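Local coordinates for HydG protein (Carboxydothermus hydrogenoformans, PDB 4RTB) that is an [FeFe]-hydrogenase maturase of the radical SAM family, a CO and cyanide synthase that carries a [4Fe-4S] cluster and binds S-adenosylmethionine, at residues 191-196 and 202-207; 233-238 and 244-249; 237-242 and 273-278. One frame throughout, in Å; residues are numbered along the deposited sequence.

Interaction 1 (191-196 and 202-207); sequences KGYERL and GTYQLF. With SAM (S-adenosylmethionine), chain B.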
loop_
_atom_site.group_PDB
_atom_site.type_symbol
_atom_site.label_atom_id
_atom_site.label_comp_id
_atom_site.label_asym_id
_atom_site.label_seq_id
_atom_site.Cartn_x
_atom_site.Cartn_y
_atom_site.Cartn_z
ATOM N N LYS A 191 -8.388 -11.459 -20.892
ATOM C CA LYS A 191 -9.438 -10.682 -21.536
ATOM C C LYS A 191 -9.991 -9.648 -20.569
ATOM O O LYS A 191 -10.272 -8.511 -20.952
ATOM C CB LYS A 191 -10.562 -11.598 -22.032
ATOM C CG LYS A 191 -11.644 -10.888 -22.835
ATOM N N GLY A 192 -10.139 -10.055 -19.313
ATOM C CA GLY A 192 -10.635 -9.169 -18.281
ATOM C C GLY A 192 -9.710 -7.999 -18.021
ATOM O O GLY A 192 -10.160 -6.868 -17.845
ATOM N N TYR A 193 -8.410 -8.272 -17.994
ATOM C CA TYR A 193 -7.425 -7.218 -17.804
ATOM C C TYR A 193 -7.349 -6.321 -19.035
ATOM O O TYR A 193 -7.103 -5.121 -18.917
ATOM C CB TYR A 193 -6.055 -7.814 -17.483
ATOM C CG TYR A 193 -5.961 -8.392 -16.090
ATOM C CD1 TYR A 193 -6.467 -7.700 -14.998
ATOM C CD2 TYR A 193 -5.379 -9.630 -15.869
ATOM C CE1 TYR A 193 -6.386 -8.221 -13.721
ATOM C CE2 TYR A 193 -5.294 -10.161 -14.596
ATOM C CZ TYR A 193 -5.799 -9.453 -13.526
ATOM O OH TYR A 193 -5.719 -9.978 -12.258
ATOM N N GLU A 194 -7.561 -6.903 -20.213
ATOM C CA GLU A 194 -7.673 -6.106 -21.431
ATOM C C GLU A 194 -8.880 -5.180 -21.344
ATOM O O GLU A 194 -8.860 -4.069 -21.874
ATOM C CB GLU A 194 -7.780 -6.998 -22.667
ATOM C CG GLU A 194 -6.441 -7.419 -23.248
ATOM N N ARG A 195 -9.929 -5.644 -20.677
ATOM C CA ARG A 195 -11.120 -4.829 -20.478
ATOM C C ARG A 195 -10.833 -3.723 -19.471
ATOM O O ARG A 195 -11.322 -2.602 -19.615
ATOM C CB ARG A 195 -12.302 -5.690 -20.009
ATOM C CG ARG A 195 -12.897 -6.586 -21.093
ATOM C CD ARG A 195 -14.034 -7.454 -20.560
ATOM N NE ARG A 195 -15.208 -6.671 -20.184
ATOM C CZ ARG A 195 -16.294 -7.181 -19.609
ATOM N NH1 ARG A 195 -17.319 -6.394 -19.301
ATOM N NH2 ARG A 195 -16.358 -8.479 -19.339
ATOM N N LEU A 196 -10.028 -4.041 -18.463
ATOM C CA LEU A 196 -9.737 -3.096 -17.390
ATOM C C LEU A 196 -8.808 -1.979 -17.857
ATOM O O LEU A 196 -8.981 -0.824 -17.471
ATOM C CB LEU A 196 -9.125 -3.821 -16.189
ATOM C CG LEU A 196 -9.209 -3.058 -14.866
ATOM C CD1 LEU A 196 -10.664 -2.803 -14.497
ATOM C CD2 LEU A 196 -8.493 -3.807 -13.752
ATOM N N GLY A 202 -5.313 3.743 -12.792
ATOM C CA GLY A 202 -3.924 4.010 -12.482
ATOM C C GLY A 202 -3.164 2.736 -12.176
ATOM O O GLY A 202 -2.417 2.227 -13.013
ATOM N N THR A 203 -3.368 2.215 -10.971
ATOM C CA THR A 203 -2.647 1.038 -10.511
ATOM C C THR A 203 -3.603 -0.086 -10.143
ATOM O O THR A 203 -4.629 0.140 -9.501
ATOM C CB THR A 203 -1.756 1.366 -9.293
ATOM O OG1 THR A 203 -0.852 2.425 -9.631
ATOM C CG2 THR A 203 -0.959 0.142 -8.860
ATOM N N TYR A 204 -3.260 -1.297 -10.561
ATOM C CA TYR A 204 -4.034 -2.477 -10.212
ATOM C C TYR A 204 -3.366 -3.228 -9.066
ATOM O O TYR A 204 -2.285 -3.791 -9.230
ATOM C CB TYR A 204 -4.194 -3.385 -11.429
ATOM C CG TYR A 204 -4.694 -4.767 -11.095
ATOM C CD1 TYR A 204 -3.858 -5.871 -11.195
ATOM C CD2 TYR A 204 -6.000 -4.967 -10.669
ATOM C CE1 TYR A 204 -4.309 -7.136 -10.887
ATOM C CE2 TYR A 204 -6.460 -6.229 -10.358
ATOM C CZ TYR A 204 -5.612 -7.310 -10.468
ATOM O OH TYR A 204 -6.069 -8.570 -10.159
ATOM N N GLN A 205 -4.009 -3.226 -7.902
ATOM C CA GLN A 205 -3.434 -3.859 -6.720
ATOM C C GLN A 205 -4.041 -5.227 -6.432
ATOM O O GLN A 205 -5.254 -5.359 -6.266
ATOM C CB GLN A 205 -3.599 -2.952 -5.500
ATOM C CG GLN A 205 -2.485 -1.932 -5.356
ATOM C CD GLN A 205 -2.879 -0.752 -4.495
ATOM O OE1 GLN A 205 -3.742 -0.862 -3.623
ATOM N NE2 GLN A 205 -2.253 0.394 -4.745
ATOM N N LEU A 206 -3.183 -6.239 -6.372
ATOM C CA LEU A 206 -3.609 -7.588 -6.024
ATOM C C LEU A 206 -2.656 -8.173 -4.990
ATOM O O LEU A 206 -1.475 -8.387 -5.272
ATOM C CB LEU A 206 -3.670 -8.474 -7.270
ATOM C CG LEU A 206 -4.618 -9.678 -7.239
ATOM C CD1 LEU A 206 -4.016 -10.866 -6.501
ATOM C CD2 LEU A 206 -5.958 -9.285 -6.635
ATOM N N PHE A 207 -3.169 -8.428 -3.791
ATOM C CA PHE A 207 -2.337 -8.947 -2.714
ATOM C C PHE A 207 -2.327 -10.472 -2.751
ATOM O O PHE A 207 -3.375 -11.104 -2.859
ATOM C CB PHE A 207 -2.828 -8.458 -1.344
ATOM C CG PHE A 207 -3.072 -6.971 -1.267
ATOM C CD1 PHE A 207 -2.395 -6.089 -2.095
ATOM C CD2 PHE A 207 -3.980 -6.459 -0.354
ATOM C CE1 PHE A 207 -2.628 -4.729 -2.021
ATOM C CE2 PHE A 207 -4.215 -5.100 -0.274
ATOM C CZ PHE A 207 -3.537 -4.235 -1.106
HETATM N N SAM B . -11.604 -9.031 -2.728
HETATM C CA SAM B . -10.298 -8.750 -3.323
HETATM C C SAM B . -9.193 -9.683 -2.840
HETATM O O SAM B . -9.387 -10.530 -1.974
HETATM O OXT SAM B . -8.064 -9.604 -3.319
HETATM C CB SAM B . -9.864 -7.309 -3.062
HETATM C CG SAM B . -10.508 -6.592 -1.876
HETATM S SD SAM B . -10.130 -7.188 -0.210
HETATM C CE SAM B . -11.494 -6.393 0.642
HETATM C "C5'" SAM B . -8.901 -5.984 0.340
HETATM C "C4'" SAM B . -7.800 -6.543 1.237
HETATM O "O4'" SAM B . -8.104 -6.461 2.620
HETATM C "C3'" SAM B . -7.533 -8.016 0.971
HETATM O "O3'" SAM B . -6.590 -8.167 -0.061
HETATM C "C2'" SAM B . -6.997 -8.519 2.295
HETATM O "O2'" SAM B . -5.606 -8.710 2.221
HETATM C "C1'" SAM B . -7.281 -7.403 3.285
HETATM N N9 SAM B . -7.940 -7.983 4.464
HETATM C C8 SAM B . -9.028 -8.811 4.460
HETATM N N7 SAM B . -9.327 -9.137 5.736
HETATM C C5 SAM B . -8.435 -8.538 6.553
HETATM C C6 SAM B . -8.283 -8.539 7.932
HETATM N N6 SAM B . -9.122 -9.233 8.695
HETATM N N1 SAM B . -7.256 -7.819 8.504
HETATM C C2 SAM B . -6.388 -7.101 7.707
HETATM N N3 SAM B . -6.545 -7.103 6.337
HETATM C C4 SAM B . -7.553 -7.809 5.768
#
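L196 and Y204 mark the closest backbone approach, with their CA atoms 9.2 Å apart: helix residues 191-196 stand well off the short strand 204-205, and side chains span the gap. Y193 does most of the spanning. Its CG lies anti to the carbonyl carbon (chi1 -73°), and the ring reaches out from the helix to put its far edge over one face of Y204. This is a T-shaped (edge-to-face) pair, with centroids 5.0 Å apart and planes at 64°. CE1 of Y193 leads, 3.5 Å from CZ of Y204 and displaced toward the rim of that ring. The two hydroxyls are hydrogen-bonded, Y193 OH to Y204 OH at 2.6 Å, and either could be the donor; the OH of Y204 lies in the plane of the Y193 ring. In the beta/alpha barrel of the radical SAM fold, this pins a helix to the strand that follows it. L196 crosses the Y204 ring at about a right angle, CD2 to CD2 at 4.1 Å. Both buried hydroxyls have further partners, Y193 OH at the backbone N of L188 and Y204 OH at the carbonyl O of I185. Just past Y204 the chain enters the S-adenosylmethionine pocket, which L206 and F207 help to line, with L206 CD2 3.9 Å from OXT of the ligand.

Interaction 2 (233-238 and 244-249); sequences NAVERA and DDIGIG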
loop_
_atom_site.group_PDB
_atom_site.type_symbol
_atom_site.label_atom_id
_atom_site.label_comp_id
_atom_site.label_asym_id
_atom_site.label_seq_id
_atom_site.Cartn_x
_atom_site.Cartn_y
_atom_site.Cartn_z
ATOM N N ASN A 233 0.112 -15.577 -10.336
ATOM C CA ASN A 233 0.485 -14.969 -11.611
ATOM C C ASN A 233 -0.635 -14.121 -12.209
ATOM O O ASN A 233 -0.735 -13.980 -13.428
ATOM C CB ASN A 233 0.934 -16.033 -12.623
ATOM C CG ASN A 233 0.126 -17.309 -12.540
ATOM O OD1 ASN A 233 -1.086 -17.305 -12.748
ATOM N ND2 ASN A 233 0.803 -18.418 -12.261
ATOM N N ALA A 234 -1.464 -13.546 -11.343
ATOM C CA ALA A 234 -2.514 -12.629 -11.774
ATOM C C ALA A 234 -1.908 -11.326 -12.275
ATOM O O ALA A 234 -2.339 -10.771 -13.292
ATOM C CB ALA A 234 -3.487 -12.356 -10.637
ATOM N N VAL A 235 -0.905 -10.842 -11.549
ATOM C CA VAL A 235 -0.215 -9.616 -11.919
ATOM C C VAL A 235 0.536 -9.791 -13.235
ATOM O O VAL A 235 0.668 -8.843 -14.001
ATOM C CB VAL A 235 0.765 -9.162 -10.819
ATOM C CG1 VAL A 235 0.210 -7.953 -10.086
ATOM C CG2 VAL A 235 1.037 -10.305 -9.845
ATOM N N GLU A 236 1.022 -11.003 -13.495
ATOM C CA GLU A 236 1.650 -11.310 -14.777
ATOM C C GLU A 236 0.672 -11.084 -15.917
ATOM O O GLU A 236 0.987 -10.417 -16.905
ATOM C CB GLU A 236 2.151 -12.750 -14.802
ATOM C CG GLU A 236 3.655 -12.880 -14.774
ATOM C CD GLU A 236 4.108 -14.014 -13.886
ATOM O OE1 GLU A 236 4.367 -15.117 -14.411
ATOM O OE2 GLU A 236 4.194 -13.797 -12.659
ATOM N N ARG A 237 -0.522 -11.647 -15.770
ATOM C CA ARG A 237 -1.574 -11.466 -16.756
ATOM C C ARG A 237 -1.945 -9.995 -16.886
ATOM O O ARG A 237 -2.200 -9.511 -17.989
ATOM C CB ARG A 237 -2.799 -12.302 -16.389
ATOM C CG ARG A 237 -2.615 -13.782 -16.672
ATOM C CD ARG A 237 -3.815 -14.597 -16.235
ATOM N NE ARG A 237 -3.634 -15.169 -14.906
ATOM C CZ ARG A 237 -4.374 -14.851 -13.849
ATOM N NH1 ARG A 237 -5.352 -13.965 -13.965
ATOM N NH2 ARG A 237 -4.140 -15.426 -12.678
ATOM N N ALA A 238 -1.964 -9.282 -15.763
ATOM C CA ALA A 238 -2.282 -7.860 -15.782
ATOM C C ALA A 238 -1.252 -7.094 -16.606
ATOM O O ALA A 238 -1.599 -6.211 -17.390
ATOM C CB ALA A 238 -2.353 -7.310 -14.370
ATOM N N ASP A 244 0.764 -1.529 -16.853
ATOM C CA ASP A 244 2.165 -1.441 -16.440
ATOM C C ASP A 244 2.348 -1.105 -14.959
ATOM O O ASP A 244 3.422 -1.324 -14.398
ATOM C CB ASP A 244 2.896 -0.405 -17.296
ATOM C CG ASP A 244 1.957 0.631 -17.883
ATOM O OD1 ASP A 244 0.787 0.695 -17.446
ATOM O OD2 ASP A 244 2.388 1.385 -18.781
ATOM N N ASP A 245 1.307 -0.569 -14.330
ATOM C CA ASP A 245 1.371 -0.215 -12.915
ATOM C C ASP A 245 0.602 -1.216 -12.061
ATOM O O ASP A 245 -0.628 -1.267 -12.108
ATOM C CB ASP A 245 0.824 1.196 -12.689
ATOM C CG ASP A 245 1.555 2.242 -13.502
ATOM O OD1 ASP A 245 2.801 2.183 -13.574
ATOM O OD2 ASP A 245 0.880 3.123 -14.074
ATOM N N ILE A 246 1.329 -2.009 -11.281
ATOM C CA ILE A 246 0.718 -3.045 -10.453
ATOM C C ILE A 246 1.171 -2.950 -8.999
ATOM O O ILE A 246 2.208 -2.358 -8.702
ATOM C CB ILE A 246 1.051 -4.449 -10.983
ATOM C CG1 ILE A 246 2.562 -4.675 -10.955
ATOM C CG2 ILE A 246 0.505 -4.631 -12.390
ATOM C CD1 ILE A 246 3.003 -5.979 -11.577
ATOM N N GLY A 247 0.395 -3.544 -8.097
ATOM C CA GLY A 247 0.724 -3.512 -6.685
ATOM C C GLY A 247 0.687 -4.871 -6.013
ATOM O O GLY A 247 -0.328 -5.564 -6.050
ATOM N N ILE A 248 1.800 -5.256 -5.396
ATOM C CA ILE A 248 1.855 -6.491 -4.620
ATOM C C ILE A 248 1.360 -6.219 -3.200
ATOM O O ILE A 248 1.221 -5.066 -2.804
ATOM C CB ILE A 248 3.289 -7.075 -4.565
ATOM C CG1 ILE A 248 3.945 -7.060 -5.942
ATOM C CG2 ILE A 248 3.285 -8.501 -4.048
ATOM C CD1 ILE A 248 5.128 -8.013 -6.046
ATOM N N GLY A 249 1.076 -7.279 -2.449
ATOM C CA GLY A 249 0.757 -7.173 -1.039
ATOM C C GLY A 249 0.839 -8.530 -0.365
ATOM O O GLY A 249 0.695 -9.563 -1.016
#
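V235 and I246 form the heart of a buried, purely apolar contact between the inner side of helix 234-240 and strand 246-249. It belongs to the beta/alpha barrel of the radical SAM fold. Strand 204-205 runs parallel to 246-249 beside it, and the chain between them passes through helix 234-240 in a beta-alpha-beta crossover, so the contact seats the connecting helix on the strand it leads into. The backbones approach most closely at these same two residues, with V235 CA 6.8 Å from I246 CA. The valine uses one branch: its CG1 lies 3.7 Å from I246 CB. The same methyl also meets the end of the isoleucine, at 3.7 Å from I246 CD1. That double touch follows from the shape of I246, whose CG1 is placed between the backbone N and the carbonyl carbon (chi1 61°) and whose CD1, with the chain extended (chi2 -175°), comes to the same valine methyl. One turn further along the helix, the methyl of A238 reaches the other branch, CB to I246 CG2 at 4.4 Å. H267 of helix 257-275 also touches V235, and Y193 packs on A238. The strand spends its backbone polar groups within the sheet, I246 pairing with H280 on one neighbouring strand's side and G247 with Y204 and L206 on the other. Helix and strand are thus joined by dispersion and the burial of methyl groups, with fit of shape rather than directional bonding setting how the helix sits.

Interaction 3 (237-242 and 273-278); sequences RAIEAG and KKFGIG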
loop_
_atom_site.group_PDB
_atom_site.type_symbol
_atom_site.label_atom_id
_atom_site.label_comp_id
_atom_site.label_asym_id
_atom_site.label_seq_id
_atom_site.Cartn_x
_atom_site.Cartn_y
_atom_site.Cartn_z
ATOM N N ARG A 237 -0.522 -11.647 -15.770
ATOM C CA ARG A 237 -1.574 -11.466 -16.756
ATOM C C ARG A 237 -1.945 -9.995 -16.886
ATOM O O ARG A 237 -2.200 -9.511 -17.989
ATOM C CB ARG A 237 -2.799 -12.302 -16.389
ATOM C CG ARG A 237 -2.615 -13.782 -16.672
ATOM C CD ARG A 237 -3.815 -14.597 -16.235
ATOM N NE ARG A 237 -3.634 -15.169 -14.906
ATOM C CZ ARG A 237 -4.374 -14.851 -13.849
ATOM N NH1 ARG A 237 -5.352 -13.965 -13.965
ATOM N NH2 ARG A 237 -4.140 -15.426 -12.678
ATOM N N ALA A 238 -1.964 -9.282 -15.763
ATOM C CA ALA A 238 -2.282 -7.860 -15.782
ATOM C C ALA A 238 -1.252 -7.094 -16.606
ATOM O O ALA A 238 -1.599 -6.211 -17.390
ATOM C CB ALA A 238 -2.353 -7.310 -14.370
ATOM N N ILE A 239 0.016 -7.452 -16.428
ATOM C CA ILE A 239 1.109 -6.844 -17.174
ATOM C C ILE A 239 0.989 -7.129 -18.666
ATOM O O ILE A 239 0.971 -6.208 -19.482
ATOM C CB ILE A 239 2.482 -7.344 -16.679
ATOM C CG1 ILE A 239 2.763 -6.839 -15.264
ATOM C CG2 ILE A 239 3.586 -6.881 -17.615
ATOM C CD1 ILE A 239 3.020 -5.353 -15.190
ATOM N N GLU A 240 0.892 -8.408 -19.017
ATOM C CA GLU A 240 0.895 -8.810 -20.421
ATOM C C GLU A 240 -0.355 -8.331 -21.159
ATOM O O GLU A 240 -0.393 -8.328 -22.389
ATOM C CB GLU A 240 1.039 -10.329 -20.534
ATOM C CG GLU A 240 2.286 -10.865 -19.839
ATOM C CD GLU A 240 2.641 -12.280 -20.256
ATOM O OE1 GLU A 240 3.683 -12.456 -20.925
ATOM O OE2 GLU A 240 1.887 -13.214 -19.910
ATOM N N ALA A 241 -1.365 -7.907 -20.404
ATOM C CA ALA A 241 -2.594 -7.389 -20.992
ATOM C C ALA A 241 -2.539 -5.877 -21.212
ATOM O O ALA A 241 -3.505 -5.278 -21.684
ATOM C CB ALA A 241 -3.781 -7.746 -20.124
ATOM N N GLY A 242 -1.414 -5.260 -20.861
ATOM C CA GLY A 242 -1.201 -3.855 -21.162
ATOM C C GLY A 242 -1.123 -2.922 -19.967
ATOM O O GLY A 242 -0.864 -1.726 -20.126
ATOM N N LYS A 273 12.994 -8.980 -13.159
ATOM C CA LYS A 273 13.788 -9.790 -14.078
ATOM C C LYS A 273 13.011 -10.167 -15.340
ATOM O O LYS A 273 13.577 -10.211 -16.435
ATOM C CB LYS A 273 14.285 -11.056 -13.377
ATOM N N LYS A 274 11.717 -10.428 -15.187
ATOM C CA LYS A 274 10.912 -10.952 -16.287
ATOM C C LYS A 274 10.432 -9.878 -17.260
ATOM O O LYS A 274 10.516 -10.058 -18.475
ATOM C CB LYS A 274 9.704 -11.720 -15.740
ATOM C CG LYS A 274 8.872 -12.422 -16.806
ATOM N N PHE A 275 9.925 -8.765 -16.737
ATOM C CA PHE A 275 9.322 -7.753 -17.602
ATOM C C PHE A 275 10.137 -6.467 -17.702
ATOM O O PHE A 275 9.800 -5.576 -18.484
ATOM C CB PHE A 275 7.908 -7.427 -17.121
ATOM C CG PHE A 275 6.982 -8.607 -17.133
ATOM C CD1 PHE A 275 6.406 -9.039 -18.316
ATOM C CD2 PHE A 275 6.689 -9.286 -15.962
ATOM C CE1 PHE A 275 5.555 -10.126 -18.332
ATOM C CE2 PHE A 275 5.839 -10.374 -15.970
ATOM C CZ PHE A 275 5.271 -10.794 -17.158
ATOM N N GLY A 276 11.202 -6.369 -16.913
ATOM C CA GLY A 276 12.045 -5.188 -16.927
ATOM C C GLY A 276 11.492 -4.075 -16.058
ATOM O O GLY A 276 12.163 -3.069 -15.816
ATOM N N ILE A 277 10.259 -4.249 -15.594
ATOM C CA ILE A 277 9.662 -3.298 -14.671
ATOM C C ILE A 277 9.193 -4.019 -13.409
ATOM O O ILE A 277 8.572 -5.085 -13.470
ATOM C CB ILE A 277 8.484 -2.516 -15.324
ATOM C CG1 ILE A 277 8.116 -1.296 -14.474
ATOM C CG2 ILE A 277 7.272 -3.418 -15.578
ATOM C CD1 ILE A 277 9.251 -0.297 -14.316
ATOM N N GLY A 278 9.529 -3.444 -12.261
ATOM C CA GLY A 278 9.102 -3.996 -10.993
ATOM C C GLY A 278 7.734 -3.466 -10.623
ATOM O O GLY A 278 7.168 -2.643 -11.343
#
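I239 and F275 make the main apolar contact, a CH-pi interaction in which the CG2 methyl of the isoleucine sits over one face of the phenylalanine ring. CG2 lies 3.8 Å from the F275 ring centroid and 19° off the ring normal. Its nearest ring atom is CD1 of F275, at 3.6 Å, and the methyl gets there because CG2 is anti to the backbone N of I239. The opposite face carries CG of the adjacent K274. E240 adds a second kind of contact, its aliphatic CG coming 3.7 Å from F275 CE1. Beyond it the extended chain brings OE1 to the ring edge, in plane, 4.0 Å from CE1 of F275; a carboxylate there probably meets the positive rim of the ring. Replacing F275 with a serine would probably leave the I239 methyl without its aromatic face and the CG and carboxylate of E240 without the ring they approach. The backbone supplies the ends: G242 closes its helix with a Schellman motif, and G276 leaves the other helix with positive phi. This is helix-to-helix packing at the surface, joining the C-terminal ends of helices 234-240 and 257-275, successive helices around a beta/alpha barrel.

Overall arrangement
Interactions 1 and 2 are buried and hold helices against neighbouring parallel strands of one sheet, whereas interaction 3 lies at the surface and joins two helices. Helix 234-240 is common ground: it presents one side to strand 246-249 in interaction 2 and another to F275 in interaction 3, while Y193 of interaction 1 packs against it as well. I239 bridges the last two, its CD1 lying 3.7 Å from I246 CD1. The chemistry shifts with place. Nearest the S-adenosylmethionine pocket, interaction 1 combines stacked rings with a hydroxyl pair; interaction 2 is wholly aliphatic; interaction 3 mixes a methyl-ring contact with a carboxylate.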